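Local coordinates for protein pyruvate kinase (Pseudomonas aeruginosa, PDB 6QXL) that probably catalyses the last step of glycolysis, passing the phosphoryl group of phosphoenolpyruvate to ADP to give pyruvate and ATP, at residues A10-A15 against R46-L51; L51-A56 against D187-A192; G60-L65 against E410-V415; Y204-L209 against A216-K221. All coordinates share one frame; numbering follows the deposited sequence.

Interaction 1: residues A10-A15 against R46-L51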
loop_
_atom_site.group_PDB
_atom_site.type_symbol
_atom_site.label_atom_id
_atom_site.label_comp_id
_atom_site.label_asym_id
_atom_site.label_seq_id
_atom_site.Cartn_x
_atom_site.Cartn_y
_atom_site.Cartn_z
ATOM N N ALA A 10 -36.792 -4.942 -10.978
ATOM C CA ALA A 10 -38.028 -5.459 -10.371
ATOM C C ALA A 10 -38.678 -6.423 -11.343
ATOM O O ALA A 10 -38.972 -6.056 -12.485
ATOM C CB ALA A 10 -38.973 -4.331 -10.033
ATOM N N THR A 11 -38.887 -7.658 -10.892
ATOM C CA THR A 11 -39.581 -8.635 -11.709
ATOM C C THR A 11 -41.078 -8.365 -11.653
ATOM O O THR A 11 -41.621 -8.099 -10.584
ATOM C CB THR A 11 -39.306 -10.065 -11.220
ATOM O OG1 THR A 11 -37.912 -10.349 -11.355
ATOM C CG2 THR A 11 -40.058 -11.037 -12.072
ATOM N N LEU A 12 -41.732 -8.446 -12.807
ATOM C CA LEU A 12 -43.185 -8.270 -12.877
ATOM C C LEU A 12 -43.913 -9.598 -12.810
ATOM O O LEU A 12 -43.379 -10.653 -13.174
ATOM C CB LEU A 12 -43.588 -7.539 -14.146
ATOM C CG LEU A 12 -42.872 -6.199 -14.333
ATOM C CD1 LEU A 12 -43.373 -5.560 -15.621
ATOM C CD2 LEU A 12 -43.037 -5.283 -13.115
ATOM N N GLY A 13 -45.148 -9.528 -12.335
ATOM C CA GLY A 13 -46.000 -10.704 -12.211
ATOM C C GLY A 13 -47.402 -10.341 -11.752
ATOM O O GLY A 13 -47.786 -9.170 -11.763
ATOM N N PRO A 14 -48.180 -11.337 -11.308
ATOM C CA PRO A 14 -49.564 -11.106 -10.857
ATOM C C PRO A 14 -49.749 -9.929 -9.905
ATOM O O PRO A 14 -50.709 -9.191 -10.037
ATOM C CB PRO A 14 -49.914 -12.401 -10.151
ATOM C CG PRO A 14 -49.060 -13.431 -10.810
ATOM C CD PRO A 14 -47.822 -12.766 -11.311
ATOM N N ALA A 15 -48.821 -9.726 -8.980
ATOM C CA ALA A 15 -48.935 -8.632 -8.015
ATOM C C ALA A 15 -48.584 -7.267 -8.607
ATOM O O ALA A 15 -48.831 -6.249 -7.967
ATOM C CB ALA A 15 -48.047 -8.901 -6.813
ATOM N N ARG A 46 -46.341 -8.590 -23.487
ATOM C CA ARG A 46 -46.519 -7.417 -24.347
ATOM C C ARG A 46 -47.288 -6.302 -23.655
ATOM O O ARG A 46 -46.921 -5.138 -23.761
ATOM C CB ARG A 46 -47.243 -7.801 -25.616
ATOM C CG ARG A 46 -46.396 -8.562 -26.574
ATOM C CD ARG A 46 -47.107 -8.585 -27.922
ATOM N NE ARG A 46 -46.232 -9.104 -28.978
ATOM C CZ ARG A 46 -46.181 -10.375 -29.366
ATOM N NH1 ARG A 46 -46.908 -11.340 -28.741
ATOM N NH2 ARG A 46 -45.328 -10.711 -30.335
ATOM N N ALA A 47 -48.343 -6.671 -22.941
ATOM C CA ALA A 47 -49.173 -5.675 -22.280
ATOM C C ALA A 47 -48.385 -4.950 -21.191
ATOM O O ALA A 47 -48.433 -3.718 -21.106
ATOM C CB ALA A 47 -50.424 -6.321 -21.701
ATOM N N ARG A 48 -47.661 -5.722 -20.387
ATOM C CA ARG A 48 -46.815 -5.147 -19.347
ATOM C C ARG A 48 -45.695 -4.273 -19.946
ATOM O O ARG A 48 -45.459 -3.155 -19.488
ATOM C CB ARG A 48 -46.217 -6.247 -18.469
ATOM C CG ARG A 48 -47.218 -6.917 -17.553
ATOM C CD ARG A 48 -46.641 -8.192 -16.994
ATOM N NE ARG A 48 -47.628 -8.949 -16.212
ATOM C CZ ARG A 48 -47.490 -10.241 -15.893
ATOM N NH1 ARG A 48 -46.399 -10.929 -16.265
ATOM N NH2 ARG A 48 -48.421 -10.856 -15.192
ATOM N N ALA A 49 -45.050 -4.776 -20.996
ATOM C CA ALA A 49 -43.968 -4.025 -21.651
ATOM C C ALA A 49 -44.439 -2.658 -22.124
ATOM O O ALA A 49 -43.769 -1.640 -21.865
ATOM C CB ALA A 49 -43.382 -4.814 -22.808
ATOM N N ARG A 50 -45.607 -2.636 -22.775
ATOM C CA ARG A 50 -46.173 -1.391 -23.281
ATOM C C ARG A 50 -46.502 -0.450 -22.127
ATOM O O ARG A 50 -46.259 0.757 -22.210
ATOM C CB ARG A 50 -47.406 -1.691 -24.126
ATOM C CG ARG A 50 -48.125 -0.549 -24.806
ATOM C CD ARG A 50 -49.184 -0.970 -25.821
ATOM N NE ARG A 50 -48.982 -2.170 -26.687
ATOM C CZ ARG A 50 -48.052 -2.289 -27.643
ATOM N NH1 ARG A 50 -47.953 -3.418 -28.335
ATOM N NH2 ARG A 50 -47.212 -1.289 -27.899
ATOM N N LEU A 51 -47.020 -1.008 -21.046
ATOM C CA LEU A 51 -47.494 -0.210 -19.929
ATOM C C LEU A 51 -46.332 0.431 -19.167
ATOM O O LEU A 51 -46.436 1.583 -18.738
ATOM C CB LEU A 51 -48.324 -1.106 -18.999
ATOM C CG LEU A 51 -49.545 -0.586 -18.249
ATOM C CD1 LEU A 51 -50.417 0.304 -19.103
ATOM C CD2 LEU A 51 -50.364 -1.766 -17.740
#
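L12 and R48 run antiparallel past one another, the tip of L12 meeting the base of R48. The L12 branch that touches is CD1, which lies 4.1 Å from R48 CB, so apolar carbon meets the first methylene of the arginine and not its charged end. In R48, CG stands beside the backbone N and anti to the carbonyl carbon (chi1 -72°), and from CG to NE the chain is straight. This carries the guanidinium past L12 to the turn that follows strand 7-11. There the flat group lies against the backbone of G13: its CA sits 3.7 Å above the guanidinium plane, displaced toward the rim, and R48 NH2 comes to 3.6 Å from G13 C. R48 NH2 also lies 3.9 Å from P14 N, at a slant to the guanidinium. The fixed polar end is NE, which bonds to OD1 of N17 in the loop just beyond. L12 itself is packed on L22 and L25 of helix 19-28 and on A33 and L35 of strand 32-36, so it fills the layer between the first barrel strands and the helices outside them. With no polar bond directly joining 10-15 to 46-51, the contact rests on dispersion between R48 and both the L12 methyl and the G13 backbone. The bond to N17 probably sets the rotation of the guanidinium, which keeps its face over the glycine.

Interaction 2: residues L51-A56 against D187-A192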
loop_
_atom_site.group_PDB
_atom_site.type_symbol
_atom_site.label_atom_id
_atom_site.label_comp_id
_atom_site.label_asym_id
_atom_site.label_seq_id
_atom_site.Cartn_x
_atom_site.Cartn_y
_atom_site.Cartn_z
ATOM N N LEU A 51 -47.020 -1.008 -21.046
ATOM C CA LEU A 51 -47.494 -0.210 -19.929
ATOM C C LEU A 51 -46.332 0.431 -19.167
ATOM O O LEU A 51 -46.436 1.583 -18.738
ATOM C CB LEU A 51 -48.324 -1.106 -18.999
ATOM C CG LEU A 51 -49.545 -0.586 -18.249
ATOM C CD1 LEU A 51 -50.417 0.304 -19.103
ATOM C CD2 LEU A 51 -50.364 -1.766 -17.740
ATOM N N VAL A 52 -45.237 -0.301 -19.000
ATOM C CA VAL A 52 -44.097 0.234 -18.266
ATOM C C VAL A 52 -43.478 1.360 -19.072
ATOM O O VAL A 52 -43.171 2.418 -18.526
ATOM C CB VAL A 52 -43.052 -0.851 -17.923
ATOM C CG1 VAL A 52 -41.821 -0.241 -17.266
ATOM C CG2 VAL A 52 -43.579 -1.964 -17.132
ATOM N N ARG A 53 -43.329 1.162 -20.374
ATOM C CA ARG A 53 -42.747 2.211 -21.219
ATOM C C ARG A 53 -43.605 3.463 -21.262
ATOM O O ARG A 53 -43.080 4.564 -21.238
ATOM C CB ARG A 53 -42.458 1.683 -22.625
ATOM C CG ARG A 53 -41.220 0.813 -22.639
ATOM C CD ARG A 53 -40.986 0.128 -23.958
ATOM N NE ARG A 53 -39.616 -0.414 -23.993
ATOM C CZ ARG A 53 -39.185 -1.384 -24.812
ATOM N NH1 ARG A 53 -39.993 -1.920 -25.718
ATOM N NH2 ARG A 53 -37.932 -1.808 -24.730
ATOM N N GLU A 54 -44.919 3.285 -21.296
ATOM C CA GLU A 54 -45.857 4.409 -21.279
ATOM C C GLU A 54 -45.764 5.169 -19.971
ATOM O O GLU A 54 -45.610 6.383 -19.953
ATOM C CB GLU A 54 -47.278 3.892 -21.526
ATOM C CG GLU A 54 -47.555 3.662 -23.014
ATOM C CD GLU A 54 -48.847 2.898 -23.306
ATOM O OE1 GLU A 54 -49.020 2.444 -24.461
ATOM O OE2 GLU A 54 -49.679 2.763 -22.386
ATOM N N LEU A 55 -45.825 4.443 -18.876
ATOM C CA LEU A 55 -45.812 5.048 -17.552
ATOM C C LEU A 55 -44.453 5.669 -17.206
ATOM O O LEU A 55 -44.394 6.705 -16.534
ATOM C CB LEU A 55 -46.228 4.013 -16.527
ATOM C CG LEU A 55 -47.705 3.654 -16.598
ATOM C CD1 LEU A 55 -47.990 2.321 -15.914
ATOM C CD2 LEU A 55 -48.559 4.750 -15.969
ATOM N N ALA A 56 -43.373 5.054 -17.667
ATOM C CA ALA A 56 -42.051 5.666 -17.503
ATOM C C ALA A 56 -41.999 7.025 -18.208
ATOM O O ALA A 56 -41.684 8.047 -17.576
ATOM C CB ALA A 56 -40.943 4.747 -18.028
ATOM N N ASP A 187 -38.623 -5.331 -28.883
ATOM C CA ASP A 187 -37.512 -4.360 -28.731
ATOM C C ASP A 187 -36.996 -4.289 -27.301
ATOM O O ASP A 187 -36.815 -3.210 -26.739
ATOM C CB ASP A 187 -37.916 -2.939 -29.194
ATOM C CG ASP A 187 -37.916 -2.792 -30.685
ATOM O OD1 ASP A 187 -37.541 -3.745 -31.451
ATOM O OD2 ASP A 187 -38.268 -1.665 -31.080
ATOM N N LEU A 188 -36.778 -5.450 -26.698
ATOM C CA LEU A 188 -36.289 -5.484 -25.333
ATOM C C LEU A 188 -34.854 -4.968 -25.271
ATOM O O LEU A 188 -34.063 -5.180 -26.188
ATOM C CB LEU A 188 -36.378 -6.901 -24.768
ATOM C CG LEU A 188 -37.778 -7.503 -24.608
ATOM C CD1 LEU A 188 -37.689 -8.809 -23.856
ATOM C CD2 LEU A 188 -38.730 -6.546 -23.899
ATOM N N ASP A 189 -34.546 -4.276 -24.185
ATOM C CA ASP A 189 -33.230 -3.686 -23.988
ATOM C C ASP A 189 -32.190 -4.712 -23.528
ATOM O O ASP A 189 -31.022 -4.626 -23.909
ATOM C CB ASP A 189 -33.355 -2.549 -23.002
ATOM C CG ASP A 189 -34.420 -1.556 -23.421
ATOM O OD1 ASP A 189 -34.264 -0.925 -24.473
ATOM O OD2 ASP A 189 -35.445 -1.456 -22.747
ATOM N N TYR A 190 -32.616 -5.679 -22.713
ATOM C CA TYR A 190 -31.733 -6.735 -22.218
ATOM C C TYR A 190 -32.417 -8.081 -22.350
ATOM O O TYR A 190 -33.624 -8.196 -22.168
ATOM C CB TYR A 190 -31.362 -6.501 -20.738
ATOM C CG TYR A 190 -30.425 -5.351 -20.508
ATOM C CD1 TYR A 190 -29.059 -5.487 -20.715
ATOM C CD2 TYR A 190 -30.904 -4.122 -20.089
ATOM C CE1 TYR A 190 -28.204 -4.425 -20.503
ATOM C CE2 TYR A 190 -30.048 -3.056 -19.873
ATOM C CZ TYR A 190 -28.711 -3.225 -20.059
ATOM O OH TYR A 190 -27.886 -2.157 -19.870
ATOM N N VAL A 191 -31.622 -9.097 -22.644
ATOM C CA VAL A 191 -32.073 -10.481 -22.649
ATOM C C VAL A 191 -31.111 -11.288 -21.790
ATOM O O VAL A 191 -29.902 -11.217 -21.974
ATOM C CB VAL A 191 -32.098 -11.050 -24.067
ATOM C CG1 VAL A 191 -32.347 -12.551 -24.064
ATOM C CG2 VAL A 191 -33.184 -10.356 -24.862
ATOM N N ALA A 192 -31.664 -12.073 -20.868
ATOM C CA ALA A 192 -30.860 -12.874 -19.947
ATOM C C ALA A 192 -30.920 -14.336 -20.309
ATOM O O ALA A 192 -32.005 -14.898 -20.491
ATOM C CB ALA A 192 -31.329 -12.674 -18.526
#
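R53 places its CG beside the backbone N and anti to the carbonyl carbon (chi1 -76°), and the chain runs straight from CG to NE, sending the guanidinium outward from helix 42-58 to residues D187 and D189. D189 likewise has CG anti to its own carbonyl carbon, and its carboxylate comes at the arginine from the opposite direction. One nitrogen, NH2, makes both bonds. R53 NH2 to D187 O is 2.7 Å, with an N-H...O angle of 156°. R53 NH2 to D189 OD2 is longer, 3.2 Å, a hydrogen bond within a salt bridge. Both acceptors lie close to the guanidinium plane, at its edge, but neither is met in its own plane: NH2 stands above the carbonyl plane of D187 and above the carboxylate plane of D189. The guanidinium and carboxylate planes are 74° apart. NH1 takes a further carbonyl, M186 O. OD2 of D189 is also bonded by L65 N of strand 64-68, and OD1 pairs with R409, so the carboxylate gathers two arginines and a peptide N-H, an arrangement likely to favour its charged form. The negative end of the dipole of helix 174-185 probably suits a guanidinium here as well. D187, with positive phi, closes a Schellman motif after that helix. The arrangement belongs to the Schellman turn that leads from helix 174-185 into strand 190-193, the fourth strand of the TIM barrel, with R53 reaching the carbonyls of the turn from helix 42-58.

Interaction 3: residues G60-L65 against E410-V415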
loop_
_atom_site.group_PDB
_atom_site.type_symbol
_atom_site.label_atom_id
_atom_site.label_comp_id
_atom_site.label_asym_id
_atom_site.label_seq_id
_atom_site.Cartn_x
_atom_site.Cartn_y
_atom_site.Cartn_z
ATOM N N GLY A 60 -41.169 10.922 -16.967
ATOM C CA GLY A 60 -39.814 11.365 -17.309
ATOM C C GLY A 60 -38.726 10.461 -16.767
ATOM O O GLY A 60 -37.705 10.926 -16.284
ATOM N N ARG A 61 -38.973 9.157 -16.836
ATOM C CA ARG A 61 -38.068 8.151 -16.340
ATOM C C ARG A 61 -37.689 7.230 -17.488
ATOM O O ARG A 61 -38.411 7.090 -18.484
ATOM C CB ARG A 61 -38.725 7.351 -15.224
ATOM C CG ARG A 61 -38.984 8.144 -13.951
ATOM C CD ARG A 61 -37.791 8.127 -13.054
ATOM N NE ARG A 61 -37.437 6.784 -12.639
ATOM C CZ ARG A 61 -36.296 6.450 -12.029
ATOM N NH1 ARG A 61 -35.402 7.378 -11.695
ATOM N NH2 ARG A 61 -36.083 5.170 -11.675
ATOM N N PHE A 62 -36.545 6.587 -17.321
ATOM C CA PHE A 62 -36.007 5.712 -18.340
ATOM C C PHE A 62 -35.818 4.356 -17.707
ATOM O O PHE A 62 -34.888 4.143 -16.933
ATOM C CB PHE A 62 -34.708 6.295 -18.894
ATOM C CG PHE A 62 -34.908 7.634 -19.507
ATOM C CD1 PHE A 62 -34.880 8.782 -18.703
ATOM C CD2 PHE A 62 -35.213 7.760 -20.855
ATOM C CE1 PHE A 62 -35.110 10.031 -19.243
ATOM C CE2 PHE A 62 -35.423 9.005 -21.415
ATOM C CZ PHE A 62 -35.402 10.130 -20.607
ATOM N N VAL A 63 -36.759 3.461 -18.005
ATOM C CA VAL A 63 -36.778 2.123 -17.463
ATOM C C VAL A 63 -36.481 1.125 -18.575
ATOM O O VAL A 63 -37.174 1.075 -19.580
ATOM C CB VAL A 63 -38.133 1.817 -16.824
ATOM C CG1 VAL A 63 -38.183 0.368 -16.324
ATOM C CG2 VAL A 63 -38.417 2.818 -15.688
ATOM N N ALA A 64 -35.439 0.322 -18.391
ATOM C CA ALA A 64 -35.131 -0.726 -19.346
ATOM C C ALA A 64 -36.063 -1.907 -19.137
ATOM O O ALA A 64 -36.662 -2.055 -18.074
ATOM C CB ALA A 64 -33.682 -1.172 -19.199
ATOM N N LEU A 65 -36.152 -2.743 -20.172
ATOM C CA LEU A 65 -36.878 -3.981 -20.121
ATOM C C LEU A 65 -35.922 -5.122 -20.332
ATOM O O LEU A 65 -35.191 -5.161 -21.316
ATOM C CB LEU A 65 -37.975 -4.038 -21.185
ATOM C CG LEU A 65 -39.070 -2.978 -21.139
ATOM C CD1 LEU A 65 -40.225 -3.393 -22.089
ATOM C CD2 LEU A 65 -39.607 -2.724 -19.738
ATOM N N GLU A 410 -32.762 3.390 -27.654
ATOM C CA GLU A 410 -31.998 2.182 -27.316
ATOM C C GLU A 410 -30.956 2.498 -26.223
ATOM O O GLU A 410 -30.873 1.794 -25.218
ATOM C CB GLU A 410 -31.317 1.666 -28.586
ATOM C CG GLU A 410 -30.702 0.320 -28.581
ATOM C CD GLU A 410 -29.909 0.025 -29.887
ATOM O OE1 GLU A 410 -30.064 0.732 -30.914
ATOM O OE2 GLU A 410 -29.098 -0.950 -29.857
ATOM N N THR A 411 -30.231 3.589 -26.405
ATOM C CA THR A 411 -29.192 3.988 -25.473
ATOM C C THR A 411 -29.787 4.585 -24.214
ATOM O O THR A 411 -29.331 4.289 -23.113
ATOM C CB THR A 411 -28.220 4.982 -26.158
ATOM O OG1 THR A 411 -27.642 4.336 -27.301
ATOM C CG2 THR A 411 -27.136 5.447 -25.230
ATOM N N GLN A 412 -30.804 5.426 -24.369
ATOM C CA GLN A 412 -31.443 6.060 -23.204
ATOM C C GLN A 412 -31.936 5.022 -22.186
ATOM O O GLN A 412 -31.907 5.268 -20.990
ATOM C CB GLN A 412 -32.614 6.937 -23.650
ATOM C CG GLN A 412 -32.189 8.234 -24.333
ATOM C CD GLN A 412 -33.281 8.854 -25.191
ATOM O OE1 GLN A 412 -34.413 8.350 -25.253
ATOM N NE2 GLN A 412 -32.935 9.901 -25.888
ATOM N N ALA A 413 -32.388 3.859 -22.675
ATOM C CA ALA A 413 -32.852 2.790 -21.801
ATOM C C ALA A 413 -31.710 1.931 -21.280
ATOM O O ALA A 413 -31.678 1.577 -20.106
ATOM C CB ALA A 413 -33.862 1.919 -22.523
ATOM N N ARG A 414 -30.789 1.580 -22.161
ATOM C CA ARG A 414 -29.660 0.735 -21.807
ATOM C C ARG A 414 -28.976 1.191 -20.522
ATOM O O ARG A 414 -28.790 0.424 -19.578
ATOM C CB ARG A 414 -28.651 0.745 -22.942
ATOM C CG ARG A 414 -27.844 -0.511 -22.988
ATOM C CD ARG A 414 -26.654 -0.339 -23.881
ATOM N NE ARG A 414 -26.802 0.064 -25.263
ATOM C CZ ARG A 414 -27.357 -0.639 -26.230
ATOM N NH1 ARG A 414 -27.966 -1.797 -25.992
ATOM N NH2 ARG A 414 -27.374 -0.137 -27.456
ATOM N N VAL A 415 -28.665 2.466 -20.449
ATOM C CA VAL A 415 -27.872 2.964 -19.333
ATOM C C VAL A 415 -28.643 2.979 -18.018
ATOM O O VAL A 415 -28.057 3.217 -16.974
ATOM C CB VAL A 415 -27.266 4.341 -19.630
ATOM C CG1 VAL A 415 -26.456 4.288 -20.904
ATOM C CG2 VAL A 415 -28.336 5.417 -19.721
#
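The F62 ring and the Q412 amide are turned 69° from each other, and the two side chains cross at a slant. The touching part of the ring is one side, CD2 and CE2: F62 CD2 is 3.9 Å from Q412 CB, while F62 CE2 is 4.0 Å from Q412 OE1. Neither of these is a stack, and Q412 CB meets the ring neither squarely on its face nor at its edge. Further down, F62 CB lies 3.6 Å from Q412 O. Q412 reaches there because its CG stands beside the backbone N (chi1 -73°) and its chain is extended beyond CG, which carries OE1 past CE2; its NE2 is held by S406 O and its main-chain O by T423 OG1. This is an interface between domains, the loop entering the third strand of the TIM barrel against helix 409-414 of the alpha/beta domain that also holds the bound glucose-6-phosphate, about 12 Å from the Q412 side chain. The backbones come nearest at A64 and A413, whose CA atoms are 4.9 Å apart, a close approach at two alanines; A64 CB rests 3.5 Å from A413 O. Within the helix segment R414 NH2 is bonded to E410 OE2 at 3.1 Å, the acceptor lying in the guanidinium plane but met from above the carboxylate. R414 also makes a cation-pi contact with W217 of the barrel, and its carbonyl O accepts a bond from Y190 OH.

Interaction 4: residues Y204-L209 against A216-K221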
loop_
_atom_site.group_PDB
_atom_site.type_symbol
_atom_site.label_atom_id
_atom_site.label_comp_id
_atom_site.label_asym_id
_atom_site.label_seq_id
_atom_site.Cartn_x
_atom_site.Cartn_y
_atom_site.Cartn_z
ATOM N N TYR A 204 -23.985 -18.468 -29.110
ATOM C CA TYR A 204 -25.149 -19.032 -29.769
ATOM C C TYR A 204 -26.381 -18.144 -29.558
ATOM O O TYR A 204 -27.107 -17.818 -30.498
ATOM C CB TYR A 204 -25.411 -20.459 -29.268
ATOM C CG TYR A 204 -26.503 -21.220 -30.003
ATOM C CD1 TYR A 204 -26.893 -20.889 -31.319
ATOM C CD2 TYR A 204 -27.100 -22.335 -29.417
ATOM C CE1 TYR A 204 -27.870 -21.603 -31.976
ATOM C CE2 TYR A 204 -28.076 -23.066 -30.083
ATOM C CZ TYR A 204 -28.476 -22.673 -31.348
ATOM O OH TYR A 204 -29.397 -23.391 -32.046
ATOM N N ALA A 205 -26.602 -17.732 -28.317
ATOM C CA ALA A 205 -27.744 -16.872 -28.016
ATOM C C ALA A 205 -27.645 -15.535 -28.745
ATOM O O ALA A 205 -28.655 -15.009 -29.214
ATOM C CB ALA A 205 -27.877 -16.670 -26.534
ATOM N N ARG A 206 -26.424 -15.014 -28.870
ATOM C CA ARG A 206 -26.206 -13.753 -29.572
ATOM C C ARG A 206 -26.509 -13.888 -31.063
ATOM O O ARG A 206 -27.115 -12.994 -31.658
ATOM C CB ARG A 206 -24.771 -13.260 -29.372
ATOM C CG ARG A 206 -24.605 -11.762 -29.653
ATOM C CD ARG A 206 -23.186 -11.303 -29.402
ATOM N NE ARG A 206 -22.834 -11.171 -27.980
ATOM C CZ ARG A 206 -23.206 -10.159 -27.181
ATOM N NH1 ARG A 206 -23.991 -9.185 -27.628
ATOM N NH2 ARG A 206 -22.810 -10.117 -25.924
ATOM N N ARG A 207 -26.099 -15.014 -31.648
ATOM C CA ARG A 207 -26.395 -15.318 -33.044
ATOM C C ARG A 207 -27.896 -15.280 -33.282
ATOM O O ARG A 207 -28.375 -14.518 -34.121
ATOM C CB ARG A 207 -25.836 -16.700 -33.386
ATOM C CG ARG A 207 -25.533 -16.984 -34.829
ATOM C CD ARG A 207 -24.336 -17.939 -35.015
ATOM N NE ARG A 207 -24.243 -19.093 -34.103
ATOM C CZ ARG A 207 -23.219 -19.350 -33.260
ATOM N NH1 ARG A 207 -22.120 -18.588 -33.197
ATOM N NH2 ARG A 207 -23.202 -20.467 -32.545
ATOM N N LEU A 208 -28.639 -16.051 -32.492
ATOM C CA LEU A 208 -30.091 -16.127 -32.637
ATOM C C LEU A 208 -30.751 -14.771 -32.455
ATOM O O LEU A 208 -31.721 -14.446 -33.142
ATOM C CB LEU A 208 -30.679 -17.143 -31.678
ATOM C CG LEU A 208 -30.160 -18.590 -31.857
ATOM C CD1 LEU A 208 -30.691 -19.484 -30.748
ATOM C CD2 LEU A 208 -30.536 -19.121 -33.249
ATOM N N LEU A 209 -30.233 -13.970 -31.532
ATOM C CA LEU A 209 -30.834 -12.669 -31.281
ATOM C C LEU A 209 -30.600 -11.722 -32.460
ATOM O O LEU A 209 -31.519 -10.995 -32.864
ATOM C CB LEU A 209 -30.331 -12.070 -29.975
ATOM C CG LEU A 209 -31.024 -10.738 -29.610
ATOM C CD1 LEU A 209 -32.441 -11.002 -29.105
ATOM C CD2 LEU A 209 -30.238 -9.897 -28.610
ATOM N N ALA A 216 -30.907 -6.057 -28.340
ATOM C CA ALA A 216 -30.706 -6.159 -26.900
ATOM C C ALA A 216 -29.284 -6.554 -26.551
ATOM O O ALA A 216 -28.599 -7.244 -27.320
ATOM C CB ALA A 216 -31.669 -7.161 -26.298
ATOM N N TRP A 217 -28.865 -6.112 -25.371
ATOM C CA TRP A 217 -27.630 -6.583 -24.751
ATOM C C TRP A 217 -27.912 -7.861 -23.970
ATOM O O TRP A 217 -29.001 -8.050 -23.435
ATOM C CB TRP A 217 -27.059 -5.499 -23.846
ATOM C CG TRP A 217 -26.206 -4.499 -24.549
ATOM C CD1 TRP A 217 -26.152 -4.267 -25.891
ATOM C CD2 TRP A 217 -25.279 -3.592 -23.952
ATOM N NE1 TRP A 217 -25.261 -3.269 -26.162
ATOM C CE2 TRP A 217 -24.686 -2.855 -24.996
ATOM C CE3 TRP A 217 -24.896 -3.322 -22.636
ATOM C CZ2 TRP A 217 -23.729 -1.864 -24.768
ATOM C CZ3 TRP A 217 -23.924 -2.343 -22.410
ATOM C CH2 TRP A 217 -23.370 -1.618 -23.482
ATOM N N LEU A 218 -26.917 -8.724 -23.911
ATOM C CA LEU A 218 -27.061 -10.038 -23.320
ATOM C C LEU A 218 -26.551 -10.116 -21.882
ATOM O O LEU A 218 -25.445 -9.673 -21.587
ATOM C CB LEU A 218 -26.314 -11.063 -24.140
ATOM C CG LEU A 218 -26.983 -11.497 -25.423
ATOM C CD1 LEU A 218 -26.052 -12.493 -26.096
ATOM C CD2 LEU A 218 -28.338 -12.150 -25.173
ATOM N N VAL A 219 -27.356 -10.725 -21.009
ATOM C CA VAL A 219 -26.988 -10.960 -19.630
ATOM C C VAL A 219 -26.740 -12.433 -19.397
ATOM O O VAL A 219 -27.632 -13.238 -19.602
ATOM C CB VAL A 219 -28.080 -10.499 -18.666
ATOM C CG1 VAL A 219 -27.594 -10.638 -17.226
ATOM C CG2 VAL A 219 -28.481 -9.066 -18.974
ATOM N N ALA A 220 -25.540 -12.777 -18.956
ATOM C CA ALA A 220 -25.232 -14.148 -18.555
ATOM C C ALA A 220 -25.567 -14.368 -17.103
ATOM O O ALA A 220 -25.011 -13.716 -16.229
ATOM C CB ALA A 220 -23.770 -14.484 -18.801
ATOM N N LYS A 221 -26.484 -15.286 -16.838
ATOM C CA LYS A 221 -26.814 -15.661 -15.471
ATOM C C LYS A 221 -25.839 -16.711 -14.985
ATOM O O LYS A 221 -25.757 -17.778 -15.553
ATOM C CB LYS A 221 -28.242 -16.160 -15.404
ATOM C CG LYS A 221 -29.249 -15.059 -15.692
ATOM C CD LYS A 221 -30.626 -15.607 -15.968
ATOM C CE LYS A 221 -31.246 -16.256 -14.737
ATOM N NZ LYS A 221 -32.665 -16.596 -14.953
#
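R206 NH2 and the backbone N of L218 both reach OD2 of D242, a salt bridge and a hydrogen bond on one oxygen, so the arginine and the strand are tied to the same carboxylate. That grip probably holds the guanidinium with its face over L218: CD1 of L218 lies 3.8 Å above the plane, over its centre. R206 CG is anti to the backbone N (chi1 -160°), and the bend at chi3 folds the chain round the leucine, whose CD1 also touches R206 CB at 3.6 Å and CG at 3.9 Å. One methyl thus meets both the aliphatic root and the charged head of the arginine. One turn on, L209 points CD2 at A216, 3.4 Å from its O and 3.9 Å from its CB. A205 adds a looser contact, its C being 4.3 Å from L218 CD1. The whole is the return half of a beta-alpha-beta crossover: strand 190-193, helix 199-211, strand 217-222. The helix lies outside the barrel with A205 against V193 and L209 against I180 of helix 174-185, while L218 pairs through its backbone with strand 243-247.

How the interactions relate
All four contacts bear on the TIM barrel of the chain. Interactions 1 and 4 are buried packing of a helix against a strand or the turn at its end; in each an arginine lies face-on against uncharged atoms and takes its polar bonds from outside the contact. Interaction 2, partly buried, is instead polar, a salt bridge and a bond to a carbonyl, both made at the guanidinium edge. It shares helix 42-58 with interaction 1, and V52 packs on L12. Interaction 3, also partly buried, is the one that leaves the barrel, and rests on van der Waals contacts of F62 and A64 with Q412 and the helix backbone; D189 of interaction 2 touches A413, linking the two. Interactions 2 and 4 meet through the pairing of neighbouring strands 190-193 and 217-222.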